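Acetyltransferase (PDB 4JXR) probably transfers the acetyl group of acetyl-CoA to an acceptor amine, as a GNAT-superfamily acetyltransferase of the phosphinothricin acetyltransferase type. Local coordinates at residues 113-127 with 158-172. Residues are numbered along the deposited sequence; the frame is centred on the assembly and turned at random. Where two conformers were deposited one is given.
Sequences TALGFRQMIAVIGGA and DTAFMQRPLGEGTAT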
loop_
_atom_site.group_PDB
_atom_site.type_symbol
_atom_site.label_atom_id
_atom_site.label_comp_id
_atom_site.label_asym_id
_atom_site.label_seq_id
_atom_site.Cartn_x
_atom_site.Cartn_y
_atom_site.Cartn_z
ATOM N N THR A 113 -3.590 -2.404 20.237
ATOM C CA THR A 113 -4.175 -1.434 21.161
ATOM C C THR A 113 -3.214 -1.178 22.329
ATOM O O THR A 113 -2.888 -0.029 22.639
ATOM C CB THR A 113 -5.531 -1.930 21.679
ATOM O OG1 THR A 113 -6.431 -2.081 20.590
ATOM C CG2 THR A 113 -6.147 -0.972 22.667
ATOM N N ALA A 114 -2.730 -2.242 22.950
ATOM C CA ALA A 114 -1.793 -2.122 24.055
ATOM C C ALA A 114 -0.517 -1.413 23.654
ATOM O O ALA A 114 0.053 -0.649 24.457
ATOM C CB ALA A 114 -1.477 -3.495 24.635
ATOM N N LEU A 115 -0.014 -1.688 22.459
ATOM C CA LEU A 115 1.233 -1.110 21.992
ATOM C C LEU A 115 1.126 0.360 21.659
ATOM O O LEU A 115 2.174 1.014 21.625
ATOM C CB LEU A 115 1.756 -1.902 20.797
ATOM C CG LEU A 115 2.346 -3.263 21.117
ATOM C CD1 LEU A 115 2.526 -4.087 19.828
ATOM C CD2 LEU A 115 3.621 -3.162 21.873
ATOM N N GLY A 116 -0.059 0.879 21.389
ATOM C CA GLY A 116 -0.268 2.283 21.149
ATOM C C GLY A 116 -0.567 2.680 19.726
ATOM O O GLY A 116 -0.589 3.861 19.412
ATOM N N PHE A 117 -0.811 1.726 18.823
ATOM C CA PHE A 117 -1.327 2.056 17.507
ATOM C C PHE A 117 -2.749 2.597 17.617
ATOM O O PHE A 117 -3.437 2.344 18.606
ATOM C CB PHE A 117 -1.237 0.842 16.581
ATOM C CG PHE A 117 0.180 0.326 16.409
ATOM C CD1 PHE A 117 1.052 1.000 15.574
ATOM C CD2 PHE A 117 0.652 -0.748 17.091
ATOM C CE1 PHE A 117 2.350 0.587 15.439
ATOM C CE2 PHE A 117 1.920 -1.183 16.947
ATOM C CZ PHE A 117 2.804 -0.511 16.129
ATOM N N ARG A 118 -3.171 3.318 16.590
ATOM C CA ARG A 118 -4.458 4.041 16.635
ATOM C C ARG A 118 -5.468 3.626 15.554
ATOM O O ARG A 118 -6.612 3.936 15.699
ATOM C CB ARG A 118 -4.227 5.552 16.576
ATOM C CG ARG A 118 -3.445 6.099 17.781
ATOM C CD ARG A 118 -4.169 5.860 19.109
ATOM N NE ARG A 118 -3.545 6.658 20.185
ATOM C CZ ARG A 118 -3.813 7.945 20.372
ATOM N NH1 ARG A 118 -4.684 8.597 19.648
ATOM N NH2 ARG A 118 -3.158 8.582 21.331
ATOM N N GLN A 119 -5.014 2.935 14.478
ATOM C CA GLN A 119 -5.923 2.476 13.439
ATOM C C GLN A 119 -5.377 1.167 12.906
ATOM O O GLN A 119 -4.162 0.994 12.829
ATOM C CB GLN A 119 -6.027 3.468 12.279
ATOM C CG GLN A 119 -6.495 4.878 12.670
ATOM C CD GLN A 119 -7.943 4.965 13.061
ATOM O OE1 GLN A 119 -8.800 4.187 12.654
ATOM N NE2 GLN A 119 -8.265 6.019 13.876
HETATM N N MSE A 120 -6.294 0.278 12.508
HETATM C CA MSE A 120 -5.917 -0.964 11.842
HETATM C C MSE A 120 -6.689 -1.064 10.526
HETATM O O MSE A 120 -7.906 -0.851 10.485
HETATM C CB MSE A 120 -6.209 -2.168 12.725
HETATM C CG MSE A 120 -5.667 -3.497 12.147
HETATM SE SE MSE A 120 -5.790 -4.975 13.362
HETATM C CE MSE A 120 -4.328 -4.574 14.474
ATOM N N ILE A 121 -5.970 -1.378 9.460
ATOM C CA ILE A 121 -6.535 -1.610 8.132
ATOM C C ILE A 121 -6.349 -3.052 7.747
ATOM O O ILE A 121 -5.339 -3.675 8.045
ATOM C CB ILE A 121 -5.885 -0.602 7.106
ATOM C CG1 ILE A 121 -6.516 -0.584 5.720
ATOM C CG2 ILE A 121 -4.400 -0.833 6.948
ATOM C CD1 ILE A 121 -6.086 0.637 4.897
ATOM N N ALA A 122 -7.352 -3.598 7.065
ATOM C CA ALA A 122 -7.278 -4.883 6.406
ATOM C C ALA A 122 -7.434 -4.644 4.898
ATOM O O ALA A 122 -8.328 -3.941 4.464
ATOM C CB ALA A 122 -8.352 -5.824 6.888
ATOM N N VAL A 123 -6.533 -5.237 4.145
ATOM C CA VAL A 123 -6.541 -5.188 2.677
ATOM C C VAL A 123 -6.829 -6.596 2.228
ATOM O O VAL A 123 -5.963 -7.473 2.364
ATOM C CB VAL A 123 -5.213 -4.656 2.126
ATOM C CG1 VAL A 123 -5.289 -4.649 0.595
ATOM C CG2 VAL A 123 -4.890 -3.291 2.679
ATOM N N ILE A 124 -8.052 -6.877 1.828
ATOM C CA ILE A 124 -8.591 -8.223 1.680
ATOM C C ILE A 124 -8.534 -8.627 0.221
ATOM O O ILE A 124 -9.298 -8.151 -0.628
ATOM C CB ILE A 124 -9.996 -8.305 2.238
ATOM C CG1 ILE A 124 -9.871 -7.980 3.798
ATOM C CG2 ILE A 124 -10.586 -9.705 2.025
ATOM C CD1 ILE A 124 -11.183 -7.937 4.517
ATOM N N GLY A 125 -7.622 -9.525 -0.088
ATOM C CA GLY A 125 -7.450 -10.025 -1.451
ATOM C C GLY A 125 -8.665 -10.747 -1.928
ATOM O O GLY A 125 -9.301 -11.565 -1.234
ATOM N N GLY A 126 -9.039 -10.425 -3.138
ATOM C CA GLY A 126 -10.236 -11.001 -3.706
ATOM C C GLY A 126 -11.512 -10.510 -3.127
ATOM O O GLY A 126 -12.576 -10.979 -3.549
ATOM N N ALA A 127 -11.476 -9.664 -2.108
ATOM C CA ALA A 127 -12.695 -9.254 -1.423
ATOM C C ALA A 127 -13.492 -10.476 -0.952
ATOM O O ALA A 127 -14.712 -10.470 -1.000
ATOM C CB ALA A 127 -13.499 -8.250 -2.235
ATOM N N ASP A 158 -11.209 -8.189 -7.113
ATOM C CA ASP A 158 -11.431 -6.972 -6.332
ATOM C C ASP A 158 -10.609 -7.047 -5.043
ATOM O O ASP A 158 -10.347 -8.141 -4.529
ATOM C CB ASP A 158 -12.897 -6.809 -6.019
ATOM C CG ASP A 158 -13.792 -6.709 -7.246
ATOM O OD1 ASP A 158 -13.339 -6.361 -8.333
ATOM O OD2 ASP A 158 -15.015 -6.967 -7.051
ATOM N N THR A 159 -10.274 -5.882 -4.510
ATOM C CA THR A 159 -9.520 -5.805 -3.272
ATOM C C THR A 159 -10.296 -4.921 -2.294
ATOM O O THR A 159 -10.538 -3.771 -2.604
ATOM C CB THR A 159 -8.108 -5.255 -3.514
ATOM O OG1 THR A 159 -7.490 -5.988 -4.589
ATOM C CG2 THR A 159 -7.257 -5.395 -2.284
ATOM N N ALA A 160 -10.720 -5.473 -1.170
ATOM C CA ALA A 160 -11.531 -4.720 -0.211
ATOM C C ALA A 160 -10.643 -4.101 0.849
ATOM O O ALA A 160 -9.667 -4.690 1.278
ATOM C CB ALA A 160 -12.553 -5.603 0.451
ATOM N N PHE A 161 -10.974 -2.892 1.258
ATOM C CA PHE A 161 -10.266 -2.171 2.331
ATOM C C PHE A 161 -11.224 -1.997 3.484
ATOM O O PHE A 161 -12.333 -1.473 3.298
ATOM C CB PHE A 161 -9.813 -0.811 1.850
ATOM C CG PHE A 161 -8.603 -0.891 0.915
ATOM C CD1 PHE A 161 -8.639 -1.537 -0.312
ATOM C CD2 PHE A 161 -7.421 -0.393 1.289
ATOM C CE1 PHE A 161 -7.522 -1.612 -1.142
ATOM C CE2 PHE A 161 -6.289 -0.468 0.444
ATOM C CZ PHE A 161 -6.394 -1.104 -0.745
HETATM N N MSE A 162 -10.811 -2.418 4.662
HETATM C CA MSE A 162 -11.618 -2.257 5.875
HETATM C C MSE A 162 -10.770 -1.600 6.937
HETATM O O MSE A 162 -9.539 -1.664 6.895
HETATM C CB MSE A 162 -12.117 -3.584 6.384
HETATM C CG MSE A 162 -12.857 -4.383 5.290
HETATM SE SE MSE A 162 -13.654 -5.991 5.994
HETATM C CE MSE A 162 -15.122 -5.228 6.960
ATOM N N GLN A 163 -11.414 -1.012 7.933
ATOM C CA GLN A 163 -10.669 -0.261 8.960
ATOM C C GLN A 163 -11.396 -0.367 10.294
ATOM O O GLN A 163 -12.617 -0.356 10.335
ATOM C CB GLN A 163 -10.507 1.189 8.560
ATOM C CG GLN A 163 -9.587 1.995 9.434
ATOM C CD GLN A 163 -9.339 3.372 8.878
ATOM O OE1 GLN A 163 -9.496 3.615 7.689
ATOM N NE2 GLN A 163 -8.930 4.254 9.749
ATOM N N ARG A 164 -10.631 -0.358 11.373
ATOM C CA ARG A 164 -11.086 -0.350 12.765
ATOM C C ARG A 164 -10.194 0.715 13.488
ATOM O O ARG A 164 -8.983 0.578 13.403
ATOM C CB ARG A 164 -10.887 -1.746 13.405
ATOM C CG ARG A 164 -11.552 -1.862 14.780
ATOM C CD ARG A 164 -11.032 -3.106 15.511
ATOM N NE ARG A 164 -11.701 -3.417 16.761
ATOM C CZ ARG A 164 -11.411 -2.931 17.960
ATOM N NH1 ARG A 164 -10.564 -1.917 18.117
ATOM N NH2 ARG A 164 -11.989 -3.486 19.014
ATOM N N PRO A 165 -10.733 1.622 14.327
ATOM C CA PRO A 165 -9.877 2.387 15.227
ATOM C C PRO A 165 -9.343 1.451 16.300
ATOM O O PRO A 165 -9.962 0.443 16.630
ATOM C CB PRO A 165 -10.819 3.431 15.810
ATOM C CG PRO A 165 -12.152 2.754 15.796
ATOM C CD PRO A 165 -12.153 1.936 14.524
ATOM N N LEU A 166 -8.233 1.846 16.872
ATOM C CA LEU A 166 -7.636 1.163 17.998
ATOM C C LEU A 166 -7.493 2.160 19.151
ATOM O O LEU A 166 -6.994 3.268 18.946
ATOM C CB LEU A 166 -6.239 0.617 17.667
ATOM C CG LEU A 166 -6.163 -0.383 16.515
ATOM C CD1 LEU A 166 -4.719 -0.632 16.181
ATOM C CD2 LEU A 166 -6.877 -1.682 16.836
ATOM N N GLY A 167 -7.835 1.728 20.343
ATOM C CA GLY A 167 -7.660 2.552 21.489
ATOM C C GLY A 167 -8.365 3.891 21.374
ATOM O O GLY A 167 -9.514 3.968 21.005
ATOM N N GLU A 168 -7.588 4.926 21.652
ATOM C CA GLU A 168 -8.082 6.293 21.565
ATOM C C GLU A 168 -8.345 6.756 20.122
ATOM O O GLU A 168 -8.909 7.811 19.949
ATOM C CB GLU A 168 -7.120 7.241 22.316
ATOM C CG GLU A 168 -7.157 6.972 23.825
ATOM C CD GLU A 168 -6.119 7.733 24.680
ATOM O OE1 GLU A 168 -5.403 8.565 24.225
ATOM O OE2 GLU A 168 -6.026 7.449 25.885
ATOM N N GLY A 169 -7.857 6.031 19.106
ATOM C CA GLY A 169 -8.174 6.370 17.713
ATOM C C GLY A 169 -7.699 7.782 17.394
ATOM O O GLY A 169 -6.561 8.144 17.640
ATOM N N THR A 170 -8.609 8.581 16.817
ATOM C CA THR A 170 -8.307 9.941 16.441
ATOM C C THR A 170 -8.593 10.933 17.547
ATOM O O THR A 170 -8.382 12.150 17.328
ATOM C CB THR A 170 -9.105 10.336 15.156
ATOM O OG1 THR A 170 -8.565 11.524 14.589
ATOM C CG2 THR A 170 -10.597 10.534 15.535
ATOM N N ALA A 171 -9.058 10.481 18.699
ATOM C CA ALA A 171 -9.605 11.385 19.697
ATOM C C ALA A 171 -8.565 12.168 20.467
ATOM O O ALA A 171 -8.910 13.223 21.068
ATOM C CB ALA A 171 -10.536 10.632 20.643
ATOM N N THR A 172 -7.347 11.684 20.553
ATOM C CA THR A 172 -6.213 12.321 21.234
ATOM C C THR A 172 -4.986 12.301 20.353
ATOM O O THR A 172 -4.916 11.491 19.415
ATOM C CB THR A 172 -5.819 11.629 22.557
ATOM O OG1 THR A 172 -5.348 10.328 22.231
ATOM C CG2 THR A 172 -7.009 11.564 23.517
HETATM O O HOH W 1 -8.979 -0.955 20.407
HETATM O O HOH W 2 -10.869 7.003 14.926
HETATM O O HOH W 3 -12.718 -10.586 -6.368
#
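Strand 119-125 and the 158-165 part of strand 155-165 are antiparallel neighbours in the central sheet of the GNAT fold, joined by pairs of backbone hydrogen bonds at Met120 with Arg164, Ala122 with Met162 and Ile124 with Ala160. Beyond the strands, Arg118 reaches the loop 166-172, built of two overlapping type II' turns. Its chain bends at chi2 (-61°), which brings the guanidinium edge to two carbonyls: NH1 donates to Gly169 O at 2.8 Å and to Thr172 O at 2.9 Å, both near the guanidinium plane. A long arginine suits this place because NH1 can grip two loop carbonyls at once; Thr172 O is shared with Trp156 NE1 of the second subunit. Glu168 CB lies over one guanidinium face, while its OE1 accepts from Thr172 OG1 and stands 3.7 Å from Arg118 NH2, a long, purely electrostatic pairing. Gly167 and Gly169 have the positive phi that these type II' turns require. Leu166, branched and apolar as suits a buried spot, turns toward 113-127 and packs CD1 on Phe117 CB (3.8 Å) and Met120 CB (4.1 Å).

In the GNAT fold two parallel neighbouring strands, here 84-91 and 119-125, splay apart and acetyl-CoA binds between them; Ile89 of the first is a cofactor-binding residue. The face bearing Ala122, Ile124 and Met162 packs against helix 129-137. There the unbranched methionine chain, present as selenomethionine, bends at chi3 and lays its SE 3.5 Å from Ile124 CD1. On the other face Val123 CG1 makes a CH-pi contact over the Phe161 ring, 4.3 Å from its centroid, and Phe161 also meets Phe161 of the second subunit. Farther along, Gln163 NE2 donates to Gln119 OE1 (2.9 Å), approaching from above the carbonyl plane with the two amides 81° apart; the same nitrogen also donates to Lys147 O of the second subunit.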